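Long-range contacts in putative carboxylesterase (Lactobacillus plantarum WCFS1, PDB 3BJR), which probably hydrolyses carboxylic esters as a putative carboxylesterase of the alpha/beta-hydrolase type, though its natural substrate is not established: residues A[208-213]-A[222-227]; A[167-172]-A[243-248]. One frame throughout, in Å; residues are numbered along the deposited sequence.

Interaction 1: residues A[208-213]-A[222-227]; sequences TFIWTT and TNTLAY
T224 of helix 222-227 settles between I210 and T212 of strand 208-213. The two axes approach to 9.5 Å and run nearly antiparallel, at 161°. T224 can be followed outward from its CB, which lies 4.1 Å from T212 CG2. At CB the side chain forks. With OG1 beside the backbone N (chi1 -58°), the methyl CG2 lies anti to that N, dips toward the strand and meets I210 CG2 at only 3.4 Å, a pair closer than usual van der Waals contact; the two side chains slide past each other in opposite senses. The same T224 CG2 also reaches T212 CG2 at 4.0 Å, the two threonines approaching tip to tip. The hydroxyl branch turns to polar company instead: T224 OG1 lies 3.0 Å from the O of water 1, and T212 OG1 holds that water's O at 2.6 Å. No direct hydrogen bond joins the segments, so the shared water is the polar link beside an otherwise apolar seam. One helical turn further on, Y227 presents the edge of its ring, with CD2 4.0 Å from I210 CD1 and CE2 4.2 Å from T208 CG2. T208 takes part through its methyl, while its OG1 is hydrogen-bonded to Q206 O. Strand and helix belong to a beta-alpha-beta unit closed by strand 238-243, whose L240 also packs against I210 and T224. Y227 extends the layer to L167 of strand 165-168 and to A139 and N142 of helix 133-153, and L225 on the helix packs on L240 of the second subunit.

Interaction 2: residues A[167-172]-A[243-248]; sequences LGYPVI and FKHGPH
Y169 has a left-handed backbone (phi 46°, psi 55°) where strand 165-168 gives way to loop, and from this turn it sends its side chain across to H245, its OH lying just 2.6 Å from H245 ND1. Either atom could supply the proton of this hydrogen bond. ND1 lies in the plane of the phenol ring, at its edge, and the hydroxyl in turn meets the edge of the imidazole; the two side chains cross nearly perpendicularly. F243 CB sits 3.3 Å above the H245 ring, over its centre, so the imidazole is covered on that face while its edge is gripped by the tyrosine. The second point of contact is H248, whose CD2 touches V171 CG2 at 3.6 Å. V171 CG1 lies anti to the backbone N (chi1 165°), which puts CG2 beside that N, anti to the carbonyl carbon, and against the imidazole. H248 CD2 also lies 3.7 Å from Y169 CB. H248 NE2 and P170 O are bridged by water 1, which donates to P170 O at 2.8 Å and lies 3.0 Å from H248 NE2, in the imidazole plane. With alanine here in place of the imidazole, water 1 is likely to lose one of its partners, T212 OG1 its weak bond, and a gap would open beside V171 CG2. V171 also packs on S132, and D216 OD2 accepts the H248 backbone N. H248, opening helix 248-257 just after the loop following strand 238-243, D216 and S132 of a possible GxSxG nucleophile elbow are consistent with the catalytic-triad layout of the alpha/beta-hydrolase fold.

In the fold
Interaction 1 is fully buried and packs a helix on the sheet, whereas interaction 2 is only partly buried and joins loops at the C-terminal ends of the strands. Strands 165-168 and 208-213 are parallel neighbours, tied by F209 O and L167 N at 2.8 Å. The chemistry shifts accordingly, from methyl and ring-edge packing in interaction 1 to imidazoles and a phenol in interaction 2. Water 1 serves both, and T213 OG1 probably hydrogen-bonds to G246 O (2.6 Å), linking the strand end to the histidine-bearing loop. Both contacts adjoin the second subunit; in interaction 2, K244 forms a salt bridge with D281 of the second subunit.

Interaction 1: residues A[208-213]-A[222-227]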
# COMPACT_ATOMS: atom_id res chain seq x y z
N THR A 208 -6.53 -9.51 5.79
CA THR A 208 -5.26 -9.03 6.28
C THR A 208 -4.98 -7.57 5.93
O THR A 208 -5.04 -7.18 4.77
CB THR A 208 -4.13 -9.92 5.70
OG1 THR A 208 -4.41 -11.29 6.03
CG2 THR A 208 -2.71 -9.53 6.24
N PHE A 209 -4.63 -6.79 6.94
CA PHE A 209 -4.26 -5.39 6.78
C PHE A 209 -2.77 -5.33 7.04
O PHE A 209 -2.31 -5.69 8.10
CB PHE A 209 -4.96 -4.49 7.78
CG PHE A 209 -4.61 -3.07 7.65
CD1 PHE A 209 -3.55 -2.54 8.31
CD2 PHE A 209 -5.35 -2.24 6.81
CE1 PHE A 209 -3.23 -1.18 8.19
CE2 PHE A 209 -5.04 -0.91 6.68
CZ PHE A 209 -3.98 -0.38 7.34
N ILE A 210 -2.02 -4.84 6.06
CA ILE A 210 -0.58 -4.73 6.17
C ILE A 210 -0.11 -3.32 5.89
O ILE A 210 -0.58 -2.67 4.97
CB ILE A 210 0.15 -5.61 5.12
CG1 ILE A 210 -0.45 -6.99 4.99
CG2 ILE A 210 1.64 -5.72 5.44
CD1 ILE A 210 -0.07 -7.69 3.68
N TRP A 211 0.85 -2.87 6.69
CA TRP A 211 1.60 -1.67 6.39
C TRP A 211 3.05 -1.87 6.78
O TRP A 211 3.38 -2.61 7.72
CB TRP A 211 1.01 -0.40 6.99
CG TRP A 211 1.43 -0.04 8.35
CD1 TRP A 211 2.33 0.91 8.69
CD2 TRP A 211 0.90 -0.56 9.56
NE1 TRP A 211 2.44 0.97 10.06
CE2 TRP A 211 1.55 0.10 10.62
CE3 TRP A 211 -0.06 -1.51 9.86
CZ2 TRP A 211 1.29 -0.18 11.95
CZ3 TRP A 211 -0.34 -1.78 11.18
CH2 TRP A 211 0.34 -1.13 12.21
N THR A 212 3.93 -1.27 5.98
CA THR A 212 5.37 -1.33 6.26
C THR A 212 6.05 -0.11 5.64
O THR A 212 5.37 0.83 5.13
CB THR A 212 6.01 -2.70 5.84
OG1 THR A 212 7.31 -2.85 6.46
CG2 THR A 212 6.14 -2.81 4.40
N THR A 213 7.37 -0.10 5.73
CA THR A 213 8.18 0.98 5.17
C THR A 213 8.84 0.56 3.84
O THR A 213 9.27 -0.61 3.67
CB THR A 213 9.21 1.49 6.20
OG1 THR A 213 9.91 2.60 5.64
CG2 THR A 213 10.20 0.37 6.64
N THR A 222 10.18 -6.03 -0.16
CA THR A 222 9.95 -7.10 -1.13
C THR A 222 9.28 -8.36 -0.53
O THR A 222 8.36 -8.89 -1.13
CB THR A 222 11.25 -7.38 -1.93
OG1 THR A 222 12.25 -7.81 -1.03
CG2 THR A 222 11.77 -6.13 -2.62
N ASN A 223 9.67 -8.79 0.66
CA ASN A 223 9.01 -9.90 1.35
C ASN A 223 7.53 -9.64 1.57
O ASN A 223 6.72 -10.54 1.40
CB ASN A 223 9.58 -10.16 2.77
CG ASN A 223 10.93 -10.88 2.75
OD1 ASN A 223 11.35 -11.41 1.72
ND2 ASN A 223 11.61 -10.89 3.90
N THR A 224 7.20 -8.45 2.07
CA THR A 224 5.83 -8.06 2.34
C THR A 224 5.00 -7.98 1.04
O THR A 224 3.84 -8.40 1.00
CB THR A 224 5.82 -6.73 3.15
OG1 THR A 224 6.57 -6.93 4.36
CG2 THR A 224 4.42 -6.28 3.50
N LEU A 225 5.61 -7.44 -0.01
CA LEU A 225 4.98 -7.37 -1.31
C LEU A 225 4.68 -8.77 -1.81
O LEU A 225 3.66 -8.99 -2.45
CB LEU A 225 5.85 -6.62 -2.32
CG LEU A 225 5.98 -5.09 -2.16
CD1 LEU A 225 7.00 -4.57 -3.10
CD2 LEU A 225 4.67 -4.43 -2.42
N ALA A 226 5.54 -9.73 -1.50
CA ALA A 226 5.36 -11.11 -1.93
C ALA A 226 4.22 -11.76 -1.21
O ALA A 226 3.49 -12.53 -1.80
CB ALA A 226 6.64 -11.90 -1.74
N TYR A 227 4.07 -11.46 0.07
CA TYR A 227 2.98 -11.97 0.85
C TYR A 227 1.66 -11.41 0.32
O TYR A 227 0.69 -12.13 0.21
CB TYR A 227 3.18 -11.58 2.33
CG TYR A 227 2.21 -12.20 3.30
CD1 TYR A 227 2.24 -13.55 3.56
CD2 TYR A 227 1.31 -11.44 4.03
CE1 TYR A 227 1.34 -14.13 4.46
CE2 TYR A 227 0.42 -12.02 4.93
CZ TYR A 227 0.45 -13.37 5.15
OH TYR A 227 -0.44 -13.97 6.05
O HOH W 1 8.37 -5.20 5.99

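Interaction 2: residues A[167-172]-A[243-248]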
# COMPACT_ATOMS: atom_id res chain seq x y z
N LEU A 167 -0.71 -6.59 10.22
CA LEU A 167 0.77 -6.72 10.19
C LEU A 167 1.34 -5.31 10.02
O LEU A 167 0.99 -4.65 9.06
CB LEU A 167 1.23 -7.60 9.01
CG LEU A 167 0.59 -8.98 8.80
CD1 LEU A 167 1.19 -9.62 7.52
CD2 LEU A 167 0.81 -9.85 10.00
N GLY A 168 2.17 -4.87 10.97
CA GLY A 168 2.85 -3.55 10.96
C GLY A 168 4.35 -3.73 11.00
O GLY A 168 4.91 -4.33 11.93
N TYR A 169 5.02 -3.22 9.97
CA TYR A 169 6.46 -3.36 9.79
C TYR A 169 6.95 -4.78 10.01
O TYR A 169 7.86 -5.00 10.77
CB TYR A 169 7.23 -2.37 10.68
CG TYR A 169 6.67 -0.98 10.55
CD1 TYR A 169 6.85 -0.25 9.41
CD2 TYR A 169 5.90 -0.41 11.56
CE1 TYR A 169 6.29 1.01 9.27
CE2 TYR A 169 5.36 0.86 11.44
CZ TYR A 169 5.55 1.57 10.28
OH TYR A 169 5.02 2.85 10.11
N PRO A 170 6.36 -5.74 9.29
CA PRO A 170 6.78 -7.11 9.54
C PRO A 170 8.24 -7.34 9.20
O PRO A 170 8.70 -6.84 8.20
CB PRO A 170 5.86 -7.95 8.64
CG PRO A 170 5.04 -7.00 7.84
CD PRO A 170 5.34 -5.63 8.24
N VAL A 171 8.92 -8.14 10.01
CA VAL A 171 10.32 -8.49 9.85
C VAL A 171 10.46 -9.99 10.01
O VAL A 171 10.02 -10.54 10.97
CB VAL A 171 11.23 -7.75 10.91
CG1 VAL A 171 12.64 -8.39 11.01
CG2 VAL A 171 11.28 -6.25 10.62
N ILE A 172 11.08 -10.65 9.04
CA ILE A 172 11.38 -12.08 9.10
C ILE A 172 12.77 -12.34 9.65
O ILE A 172 13.72 -11.79 9.19
CB ILE A 172 11.32 -12.69 7.71
CG1 ILE A 172 9.91 -12.53 7.15
CG2 ILE A 172 11.76 -14.16 7.77
CD1 ILE A 172 9.82 -13.02 5.77
N PHE A 243 4.67 2.68 3.03
CA PHE A 243 4.96 4.09 3.20
C PHE A 243 6.45 4.38 3.15
O PHE A 243 7.26 3.54 3.53
CB PHE A 243 4.55 4.56 4.61
CG PHE A 243 3.07 4.58 4.91
CD1 PHE A 243 2.34 5.75 4.72
CD2 PHE A 243 2.46 3.51 5.52
CE1 PHE A 243 1.01 5.82 5.04
CE2 PHE A 243 1.14 3.59 5.88
CZ PHE A 243 0.40 4.76 5.59
N LYS A 244 6.82 5.58 2.73
CA LYS A 244 8.19 6.03 2.90
C LYS A 244 8.33 6.49 4.39
O LYS A 244 8.21 7.67 4.72
CB LYS A 244 8.48 7.14 1.94
CG LYS A 244 9.91 7.61 1.96
CD LYS A 244 10.05 8.86 1.13
CE LYS A 244 11.06 9.82 1.70
NZ LYS A 244 10.96 11.13 1.01
N HIS A 245 8.63 5.53 5.26
CA HIS A 245 8.70 5.72 6.72
C HIS A 245 10.08 5.54 7.38
O HIS A 245 10.19 5.61 8.62
CB HIS A 245 7.71 4.74 7.38
CG HIS A 245 6.31 5.26 7.50
ND1 HIS A 245 5.32 4.55 8.15
CD2 HIS A 245 5.75 6.44 7.13
CE1 HIS A 245 4.20 5.24 8.12
NE2 HIS A 245 4.43 6.39 7.51
N GLY A 246 11.09 5.31 6.55
CA GLY A 246 12.46 5.17 7.02
C GLY A 246 12.77 3.77 7.47
O GLY A 246 12.02 2.85 7.18
N PRO A 247 13.88 3.61 8.20
CA PRO A 247 14.27 2.30 8.74
C PRO A 247 13.19 1.69 9.62
O PRO A 247 12.51 2.43 10.32
CB PRO A 247 15.52 2.61 9.58
CG PRO A 247 16.05 3.92 9.05
CD PRO A 247 14.85 4.68 8.57
N HIS A 248 13.06 0.36 9.61
CA HIS A 248 12.07 -0.36 10.42
C HIS A 248 12.07 0.06 11.91
O HIS A 248 11.02 0.30 12.48
CB HIS A 248 12.23 -1.89 10.29
CG HIS A 248 11.57 -2.49 9.09
ND1 HIS A 248 12.10 -2.42 7.82
CD2 HIS A 248 10.41 -3.19 8.96
CE1 HIS A 248 11.31 -3.04 6.96
NE2 HIS A 248 10.27 -3.51 7.63
O HOH W 1 8.37 -5.20 5.99